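Local coordinates for protein importin-95 (Chaetomium thermophilum, PDB 4XRI) that probably carries diverse cargo proteins into the nucleus as a flexible HEAT-repeat transport receptor of the importin-beta family, with a likely small-GTPase-binding role, at residues S465-L470 against W482-I487. The protein carries 2 engineered substitutions. Residues are numbered along the deposited sequence; the frame is centred on the assembly and turned at random.
Sequences SLFNGL and WALMNI
Leu484 reaches across from segment 482-487 and lies between Leu466 and the ring of Phe467 on segment 465-470. Its CD1 methyl sits over the centre of one face of the Phe467 ring, 3.9 Å from the centroid and only 11° off the normal, a well-centred CH-pi contact. Its other branch turns to Leu466, with Leu484 CD2 3.7 Å from Leu466 CD1. The two leucine side chains pass alongside one another, pointing opposite ways, so that Leu484 CD2 also packs on Leu466 CB. Leu466 then splits its tip: CD1 meets Ile487 CD1 end to end at 3.5 Å, while CD2 rests on Ala483 CB at 3.8 Å. Leu470 CD2 touches Leu484 CD1 more loosely, at 4.3 Å. An alanine in place of Leu484 would remove CG and both methyls, and would probably leave the Phe467 face and the flank of Leu466 poorly packed. Helices 503-516 and 432-449 flank the contact, the first meeting Phe467 and Leu470 through Leu513, the second meeting Ile487 through Thr446. No hydrogen bond links the two segments, and their contact is made by apolar side chains alone, in the roughly antiparallel (145°) packing of successive helices characteristic of a HEAT-repeat solenoid.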
loop_
_atom_site.group_PDB
_atom_site.type_symbol
_atom_site.label_atom_id
_atom_site.label_comp_id
_atom_site.label_asym_id
_atom_site.label_seq_id
_atom_site.Cartn_x
_atom_site.Cartn_y
_atom_site.Cartn_z
ATOM N N SER A 465 -12.473 16.016 26.859
ATOM C CA SER A 465 -11.049 16.333 26.809
ATOM C C SER A 465 -10.533 16.352 25.374
ATOM O O SER A 465 -9.720 17.199 25.004
ATOM C CB SER A 465 -10.247 15.327 27.636
ATOM O OG SER A 465 -10.282 14.038 27.049
ATOM N N LEU A 466 -11.013 15.409 24.570
ATOM C CA LEU A 466 -10.618 15.319 23.171
ATOM C C LEU A 466 -11.129 16.519 22.383
ATOM O O LEU A 466 -10.403 17.087 21.566
ATOM C CB LEU A 466 -11.132 14.018 22.556
ATOM C CG LEU A 466 -10.548 12.748 23.175
ATOM C CD1 LEU A 466 -11.384 11.545 22.802
ATOM C CD2 LEU A 466 -9.105 12.552 22.750
ATOM N N PHE A 467 -12.377 16.905 22.634
ATOM C CA PHE A 467 -12.952 18.074 21.978
ATOM C C PHE A 467 -12.269 19.354 22.440
ATOM O O PHE A 467 -12.016 20.250 21.636
ATOM C CB PHE A 467 -14.456 18.163 22.235
ATOM C CG PHE A 467 -15.289 17.459 21.201
ATOM C CD1 PHE A 467 -16.091 16.387 21.548
ATOM C CD2 PHE A 467 -15.259 17.866 19.878
ATOM C CE1 PHE A 467 -16.856 15.737 20.596
ATOM C CE2 PHE A 467 -16.019 17.221 18.921
ATOM C CZ PHE A 467 -16.819 16.155 19.281
ATOM N N ASN A 468 -11.975 19.434 23.734
ATOM C CA ASN A 468 -11.253 20.577 24.281
ATOM C C ASN A 468 -9.904 20.739 23.596
ATOM O O ASN A 468 -9.484 21.851 23.277
ATOM C CB ASN A 468 -11.064 20.424 25.791
ATOM C CG ASN A 468 -10.411 21.639 26.421
ATOM O OD1 ASN A 468 -9.259 21.588 26.851
ATOM N ND2 ASN A 468 -11.147 22.743 26.473
ATOM N N GLY A 469 -9.235 19.615 23.363
ATOM C CA GLY A 469 -7.967 19.610 22.661
ATOM C C GLY A 469 -8.126 20.003 21.206
ATOM O O GLY A 469 -7.346 20.797 20.681
ATOM N N LEU A 470 -9.144 19.448 20.555
ATOM C CA LEU A 470 -9.402 19.729 19.145
ATOM C C LEU A 470 -9.718 21.199 18.899
ATOM O O LEU A 470 -9.245 21.790 17.927
ATOM C CB LEU A 470 -10.555 18.862 18.631
ATOM C CG LEU A 470 -11.116 19.213 17.249
ATOM C CD1 LEU A 470 -10.033 19.143 16.185
ATOM C CD2 LEU A 470 -12.279 18.300 16.890
ATOM N N TRP A 482 -8.687 11.554 15.508
ATOM C CA TRP A 482 -8.539 10.109 15.329
ATOM C C TRP A 482 -9.191 9.327 16.467
ATOM O O TRP A 482 -9.924 8.360 16.237
ATOM C CB TRP A 482 -7.062 9.720 15.226
ATOM C CG TRP A 482 -6.879 8.248 15.028
ATOM C CD1 TRP A 482 -7.294 7.519 13.955
ATOM C CD2 TRP A 482 -6.243 7.321 15.920
ATOM N NE1 TRP A 482 -6.960 6.198 14.120
ATOM C CE2 TRP A 482 -6.312 6.048 15.317
ATOM C CE3 TRP A 482 -5.623 7.442 17.170
ATOM C CZ2 TRP A 482 -5.784 4.906 15.916
ATOM C CZ3 TRP A 482 -5.098 6.302 17.763
ATOM C CH2 TRP A 482 -5.184 5.052 17.135
ATOM N N ALA A 483 -8.914 9.762 17.692
ATOM C CA ALA A 483 -9.490 9.158 18.888
ATOM C C ALA A 483 -11.014 9.263 18.872
ATOM O O ALA A 483 -11.716 8.289 19.144
ATOM C CB ALA A 483 -8.920 9.821 20.141
ATOM N N LEU A 484 -11.512 10.451 18.541
ATOM C CA LEU A 484 -12.951 10.706 18.470
ATOM C C LEU A 484 -13.664 9.818 17.450
ATOM O O LEU A 484 -14.775 9.340 17.695
ATOM C CB LEU A 484 -13.207 12.178 18.140
ATOM C CG LEU A 484 -13.003 13.162 19.291
ATOM C CD1 LEU A 484 -13.215 14.588 18.820
ATOM C CD2 LEU A 484 -13.951 12.827 20.422
ATOM N N MET A 485 -13.017 9.608 16.305
ATOM C CA MET A 485 -13.547 8.728 15.266
ATOM C C MET A 485 -13.665 7.289 15.759
ATOM O O MET A 485 -14.688 6.633 15.547
ATOM C CB MET A 485 -12.666 8.778 14.016
ATOM C CG MET A 485 -12.888 9.997 13.137
ATOM S SD MET A 485 -12.155 9.783 11.507
ATOM C CE MET A 485 -10.424 9.608 11.933
ATOM N N ASN A 486 -12.608 6.809 16.410
ATOM C CA ASN A 486 -12.604 5.487 17.034
ATOM C C ASN A 486 -13.788 5.292 17.973
ATOM O O ASN A 486 -14.476 4.277 17.914
ATOM C CB ASN A 486 -11.298 5.260 17.803
ATOM C CG ASN A 486 -10.136 4.916 16.892
ATOM O OD1 ASN A 486 -10.320 4.336 15.822
ATOM N ND2 ASN A 486 -8.928 5.264 17.317
ATOM N N ILE A 487 -14.011 6.279 18.833
ATOM C CA ILE A 487 -15.106 6.256 19.796
ATOM C C ILE A 487 -16.470 6.178 19.117
ATOM O O ILE A 487 -17.329 5.387 19.513
ATOM C CB ILE A 487 -15.061 7.500 20.695
ATOM C CG1 ILE A 487 -13.822 7.456 21.587
ATOM C CG2 ILE A 487 -16.323 7.606 21.533
ATOM C CD1 ILE A 487 -13.497 8.782 22.214
#